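Long-range contacts in hypothetical protein (Shewanella oneidensis, PDB 2OOJ), which is of unknown function and belongs to the DUF3224 family, grouped with proteins built on a closed antiparallel beta barrel: residues L30-D36 / Q48-A54; L96-V100 / L112-I118. All coordinates share one frame. Where two conformers were deposited one is given. Numbering follows the deposited sequence.

Contact 1: residues L30-D36 / Q48-A54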
loop_
_atom_site.group_PDB
_atom_site.type_symbol
_atom_site.label_atom_id
_atom_site.label_comp_id
_atom_site.label_asym_id
_atom_site.label_seq_id
_atom_site.Cartn_x
_atom_site.Cartn_y
_atom_site.Cartn_z
ATOM N N LEU B 30 12.746 -6.747 2.796
ATOM C CA LEU B 30 11.976 -5.612 2.302
ATOM C C LEU B 30 12.407 -5.352 0.890
ATOM O O LEU B 30 13.581 -5.545 0.531
ATOM C CB LEU B 30 12.229 -4.358 3.133
ATOM C CG LEU B 30 11.927 -4.409 4.616
ATOM C CD1 LEU B 30 12.238 -3.058 5.217
ATOM C CD2 LEU B 30 10.462 -4.836 4.887
ATOM N N GLY B 31 11.462 -4.969 0.048
ATOM C CA GLY B 31 11.777 -4.717 -1.356
ATOM C C GLY B 31 11.088 -3.478 -1.864
ATOM O O GLY B 31 10.091 -3.012 -1.290
ATOM N N ARG B 32 11.681 -2.915 -2.907
ATOM C CA ARG B 32 11.063 -1.901 -3.713
ATOM C C ARG B 32 11.270 -2.338 -5.147
ATOM O O ARG B 32 12.365 -2.728 -5.507
ATOM C CB ARG B 32 11.700 -0.530 -3.503
ATOM C CG ARG B 32 11.024 0.542 -4.356
ATOM C CD ARG B 32 11.396 1.900 -3.919
ATOM N NE ARG B 32 12.838 2.140 -4.001
ATOM C CZ ARG B 32 13.440 2.800 -4.982
ATOM N NH1 ARG B 32 12.749 3.283 -5.995
ATOM N NH2 ARG B 32 14.762 2.986 -4.947
HETATM N N MSE B 33 10.233 -2.201 -5.957
HETATM C CA MSE B 33 10.333 -2.548 -7.348
HETATM C C MSE B 33 9.614 -1.568 -8.227
HETATM O O MSE B 33 8.681 -0.880 -7.806
HETATM C CB MSE B 33 9.807 -3.952 -7.551
HETATM C CG MSE B 33 10.708 -4.955 -6.891
HETATM SE SE MSE B 33 10.879 -6.511 -7.932
HETATM C CE MSE B 33 9.430 -7.402 -7.252
ATOM N N ALA B 34 10.114 -1.456 -9.444
ATOM C CA ALA B 34 9.449 -0.678 -10.457
ATOM C C ALA B 34 8.513 -1.617 -11.155
ATOM O O ALA B 34 8.848 -2.777 -11.411
ATOM C CB ALA B 34 10.447 -0.090 -11.460
ATOM N N LEU B 35 7.337 -1.103 -11.495
ATOM C CA LEU B 35 6.313 -1.919 -12.123
ATOM C C LEU B 35 6.051 -1.381 -13.509
ATOM O O LEU B 35 5.797 -0.189 -13.658
ATOM C CB LEU B 35 4.996 -1.828 -11.356
ATOM C CG LEU B 35 4.815 -2.301 -9.920
ATOM C CD1 LEU B 35 3.320 -2.177 -9.592
ATOM C CD2 LEU B 35 5.320 -3.719 -9.765
ATOM N N ASP B 36 6.037 -2.264 -14.496
ATOM C CA ASP B 36 5.615 -1.937 -15.867
ATOM C C ASP B 36 4.612 -3.012 -16.283
ATOM O O ASP B 36 4.948 -4.177 -16.321
ATOM C CB ASP B 36 6.799 -1.897 -16.855
ATOM C CG ASP B 36 7.697 -0.676 -16.649
ATOM O OD1 ASP B 36 7.338 0.427 -17.088
ATOM O OD2 ASP B 36 8.749 -0.802 -15.999
ATOM N N GLN B 48 2.653 2.183 -15.275
ATOM C CA GLN B 48 3.903 2.242 -14.572
ATOM C C GLN B 48 3.641 2.619 -13.115
ATOM O O GLN B 48 2.773 3.443 -12.830
ATOM C CB GLN B 48 4.805 3.308 -15.199
ATOM C CG GLN B 48 5.503 2.868 -16.437
ATOM C CD GLN B 48 6.725 3.740 -16.766
ATOM O OE1 GLN B 48 6.674 4.949 -16.619
ATOM N NE2 GLN B 48 7.825 3.108 -17.200
ATOM N N GLY B 49 4.425 2.064 -12.202
ATOM C CA GLY B 49 4.420 2.493 -10.801
ATOM C C GLY B 49 5.477 1.771 -10.009
ATOM O O GLY B 49 6.447 1.298 -10.584
ATOM N N GLU B 50 5.273 1.669 -8.691
ATOM C CA GLU B 50 6.171 0.971 -7.828
ATOM C C GLU B 50 5.397 0.169 -6.809
ATOM O O GLU B 50 4.240 0.450 -6.541
ATOM C CB GLU B 50 7.128 1.931 -7.127
ATOM C CG GLU B 50 7.995 2.689 -8.093
ATOM C CD GLU B 50 9.035 3.536 -7.391
ATOM O OE1 GLU B 50 10.043 2.951 -6.948
ATOM O OE2 GLU B 50 8.818 4.755 -7.239
HETATM N N MSE B 51 6.075 -0.842 -6.280
HETATM C CA MSE B 51 5.597 -1.688 -5.222
HETATM C C MSE B 51 6.642 -1.700 -4.119
HETATM O O MSE B 51 7.840 -1.538 -4.375
HETATM C CB MSE B 51 5.430 -3.094 -5.774
HETATM C CG MSE B 51 5.139 -4.164 -4.738
HETATM SE SE MSE B 51 5.184 -5.990 -5.559
HETATM C CE MSE B 51 6.168 -5.580 -6.913
ATOM N N LEU B 52 6.170 -1.885 -2.897
ATOM C CA LEU B 52 6.989 -2.073 -1.704
ATOM C C LEU B 52 6.509 -3.407 -1.158
ATOM O O LEU B 52 5.326 -3.692 -1.215
ATOM C CB LEU B 52 6.744 -0.953 -0.700
ATOM C CG LEU B 52 6.963 0.457 -1.226
ATOM C CD1 LEU B 52 6.509 1.473 -0.180
ATOM C CD2 LEU B 52 8.446 0.657 -1.643
ATOM N N SER B 53 7.428 -4.249 -0.693
ATOM C CA SER B 53 7.075 -5.558 -0.188
ATOM C C SER B 53 7.815 -5.866 1.112
ATOM O O SER B 53 8.896 -5.355 1.375
ATOM C CB SER B 53 7.428 -6.626 -1.217
ATOM O OG SER B 53 8.788 -6.561 -1.501
ATOM N N ALA B 54 7.207 -6.698 1.928
ATOM C CA ALA B 54 7.870 -7.293 3.068
ATOM C C ALA B 54 7.581 -8.792 3.053
ATOM O O ALA B 54 6.439 -9.205 3.252
ATOM C CB ALA B 54 7.340 -6.661 4.355
#

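Contact 2: residues L96-V100 / L112-I118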
loop_
_atom_site.group_PDB
_atom_site.type_symbol
_atom_site.label_atom_id
_atom_site.label_comp_id
_atom_site.label_asym_id
_atom_site.label_seq_id
_atom_site.Cartn_x
_atom_site.Cartn_y
_atom_site.Cartn_z
ATOM N N LEU B 96 -6.230 -9.346 -1.212
ATOM C CA LEU B 96 -5.810 -8.149 -1.950
ATOM C C LEU B 96 -6.944 -7.162 -2.015
ATOM O O LEU B 96 -8.041 -7.528 -2.402
ATOM C CB LEU B 96 -5.418 -8.503 -3.373
ATOM C CG LEU B 96 -4.975 -7.311 -4.236
ATOM C CD1 LEU B 96 -3.744 -6.614 -3.656
ATOM C CD2 LEU B 96 -4.722 -7.729 -5.684
ATOM N N HIS B 97 -6.677 -5.926 -1.608
ATOM C CA HIS B 97 -7.538 -4.793 -1.920
ATOM C C HIS B 97 -6.880 -3.952 -3.031
ATOM O O HIS B 97 -5.753 -3.499 -2.884
ATOM C CB HIS B 97 -7.759 -3.919 -0.701
ATOM C CG HIS B 97 -8.677 -2.774 -0.977
ATOM N ND1 HIS B 97 -10.029 -2.941 -1.183
ATOM C CD2 HIS B 97 -8.426 -1.457 -1.161
ATOM C CE1 HIS B 97 -10.577 -1.766 -1.440
ATOM N NE2 HIS B 97 -9.629 -0.848 -1.423
ATOM N N LEU B 98 -7.590 -3.753 -4.129
ATOM C CA LEU B 98 -7.049 -3.047 -5.271
ATOM C C LEU B 98 -8.183 -2.178 -5.799
ATOM O O LEU B 98 -9.215 -2.699 -6.216
ATOM C CB LEU B 98 -6.636 -4.031 -6.297
ATOM C CG LEU B 98 -6.102 -3.596 -7.652
ATOM C CD1 LEU B 98 -5.025 -2.569 -7.559
ATOM C CD2 LEU B 98 -5.590 -4.866 -8.410
ATOM N N GLU B 99 -7.993 -0.866 -5.706
ATOM C CA GLU B 99 -9.054 0.085 -6.092
ATOM C C GLU B 99 -8.501 1.218 -6.930
ATOM O O GLU B 99 -7.323 1.553 -6.858
ATOM C CB GLU B 99 -9.786 0.610 -4.865
ATOM C CG GLU B 99 -9.098 1.654 -4.090
ATOM C CD GLU B 99 -9.967 2.200 -2.966
ATOM O OE1 GLU B 99 -10.104 1.497 -1.964
ATOM O OE2 GLU B 99 -10.492 3.331 -3.079
ATOM N N VAL B 100 -9.388 1.819 -7.716
ATOM C CA VAL B 100 -9.087 3.071 -8.407
ATOM C C VAL B 100 -9.085 4.182 -7.344
ATOM O O VAL B 100 -9.997 4.266 -6.566
ATOM C CB VAL B 100 -10.149 3.392 -9.481
ATOM C CG1 VAL B 100 -10.003 4.786 -9.962
ATOM C CG2 VAL B 100 -10.033 2.412 -10.673
ATOM N N LEU B 112 -14.245 7.725 -13.043
ATOM C CA LEU B 112 -14.137 6.280 -12.896
ATOM C C LEU B 112 -14.064 5.862 -11.440
ATOM O O LEU B 112 -13.305 6.457 -10.645
ATOM C CB LEU B 112 -12.875 5.785 -13.606
ATOM C CG LEU B 112 -12.636 4.289 -13.625
ATOM C CD1 LEU B 112 -13.767 3.543 -14.361
ATOM C CD2 LEU B 112 -11.288 4.040 -14.325
ATOM N N TYR B 113 -14.853 4.849 -11.099
ATOM C CA TYR B 113 -14.841 4.202 -9.803
ATOM C C TYR B 113 -14.627 2.709 -10.013
ATOM O O TYR B 113 -15.240 2.104 -10.904
ATOM C CB TYR B 113 -16.194 4.359 -9.132
ATOM C CG TYR B 113 -16.380 3.536 -7.878
ATOM C CD1 TYR B 113 -16.001 4.046 -6.638
ATOM C CD2 TYR B 113 -16.930 2.265 -7.919
ATOM C CE1 TYR B 113 -16.136 3.298 -5.484
ATOM C CE2 TYR B 113 -17.104 1.508 -6.757
ATOM C CZ TYR B 113 -16.717 2.037 -5.543
ATOM O OH TYR B 113 -16.886 1.332 -4.381
ATOM N N GLY B 114 -13.843 2.060 -9.166
ATOM C CA GLY B 114 -13.749 0.614 -9.352
ATOM C C GLY B 114 -12.785 -0.154 -8.486
ATOM O O GLY B 114 -11.928 0.423 -7.849
ATOM N N THR B 115 -12.966 -1.468 -8.492
ATOM C CA THR B 115 -12.106 -2.389 -7.766
ATOM C C THR B 115 -11.695 -3.485 -8.715
ATOM O O THR B 115 -12.366 -3.773 -9.699
ATOM C CB THR B 115 -12.817 -2.965 -6.524
ATOM O OG1 THR B 115 -14.016 -3.639 -6.920
ATOM C CG2 THR B 115 -13.145 -1.825 -5.497
HETATM N N MSE B 116 -10.540 -4.064 -8.460
HETATM C CA MSE B 116 -10.029 -5.062 -9.381
HETATM C C MSE B 116 -9.576 -6.253 -8.606
HETATM O O MSE B 116 -9.119 -6.110 -7.502
HETATM C CB MSE B 116 -8.843 -4.482 -10.171
HETATM C CG MSE B 116 -8.252 -5.469 -11.172
HETATM SE SE MSE B 116 -6.824 -4.563 -12.151
HETATM C CE MSE B 116 -7.811 -3.467 -13.329
ATOM N N ALA B 117 -9.783 -7.437 -9.170
ATOM C CA ALA B 117 -9.309 -8.679 -8.584
ATOM C C ALA B 117 -8.331 -9.247 -9.572
ATOM O O ALA B 117 -8.435 -8.979 -10.748
ATOM C CB ALA B 117 -10.442 -9.624 -8.359
ATOM N N ILE B 118 -7.401 -10.083 -9.090
ATOM C CA ILE B 118 -6.342 -10.626 -9.917
ATOM C C ILE B 118 -6.367 -12.151 -9.784
ATOM O O ILE B 118 -6.447 -12.709 -8.673
ATOM C CB ILE B 118 -4.988 -10.096 -9.452
ATOM C CG1 ILE B 118 -4.942 -8.573 -9.528
ATOM C CG2 ILE B 118 -3.838 -10.690 -10.250
ATOM C CD1 ILE B 118 -4.781 -8.055 -10.917
HETATM O O HOH W 1 -12.735 3.791 -6.943
#

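Contact 1: residues L30-D36 / Q48-A54
The methyl end of selenomethionine Met51 lies over Leu35 and against Met33: its CE is 3.5 Å from Leu35 CD2 and 3.8 Å from Met33 CE. The two long selenomethionine side chains and the branched Leu35 share one face of the beta hairpin, where Leu15 meets all three and Ala66 meets Leu35 and Met51. Beneath them the antiparallel backbones zip up through hydrogen-bonded pairs, as in Met33 N to Met51 O (2.9 Å) and Met51 N to Met33 O (3.0 Å), repeated at Gly31–Ser53 and Leu35–Gly49. Gly31 suits its place because a beta carbon there would collide with Ser53 OG. The alternate residues turn to the other face, toward the second subunit. There Arg32 NH1 forms salt bridges with Glu50 OE1 (2.9 Å) and with Glu18, and NH2 donates to the Asn19 carbonyl. At the far end Gln48 NE2 donates to Asp36 OD1 (2.7 Å). The Met51 face thus gathers apolar Met33, Leu35 and Met51, while the Arg32 face mixes an ion pair and a Gln–Asp bond with small and aliphatic residues, Glu50 OE2 and Asp36 OD2 hydrogen-bonding to Tyr21 N and OH of the second subunit.

Contact 2: residues L96-V100 / L112-I118
A beta-barrel seam is made here, where strands 93-107 and 112-121 meet through one short bridge, consistent with closing the curled sheet into a barrel. Two direct backbone hydrogen bonds hold it, Met116 N to Leu98 O (2.9 Å) and Val100 N to Gly114 O (2.9 Å), flanking the bridged pair Glu99 and Thr115, whose CA atoms are 4.3 Å apart. The return bond between Val100 and Gly114 is replaced by a water, which donates to Val100 O (2.8 Å) and accepts from Gly114 N (3.0 Å). Gly114 has an extended backbone that would jam a beta carbon against the preceding carbonyl, so glycine belongs here. Such an antiparallel barrel is consistent with the family's place in the AOC barrel clan, and its inner side takes the apolar residues. Leu98 CD2 packs on Met116 CB (3.7 Å) and Ile118 CG1 (3.9 Å), and Val100 CG2 approaches Leu112 CD2 (4.2 Å); Val100 lies against Phe81 and Phe129, Leu112 against Phe81 and Phe131, and Met116 against Phe129. The other face of 96-100 is polar. His97 NE2 donates a very short hydrogen bond to Glu99 OE1 (2.5 Å), a partnership of imidazole and carboxylate within one strand. Glu99 OE2 forms a salt bridge with Arg95 of the second subunit, whose Phe86 meets the His97 ring with the two planes steeply inclined.

In the fold
From the N terminus, strand 5-18 comes first and pairs with both 29-39 and 124-133. Contact 1 then closes the short loop of the hairpin 29-39/43-55, and the chain continues through 62-71 and 77-90 to 93-107, each an antiparallel neighbour of the one before. Contact 2 closes a second, separate loop, joining 93-107 to 112-121, which pairs in turn with 124-133 and so leads back to the first strand. The two loops therefore follow in series, neither nesting nor crossing. Their centres are about 18 Å apart, with no direct touch, yet they belong to one curled sheet, and both reach the second subunit.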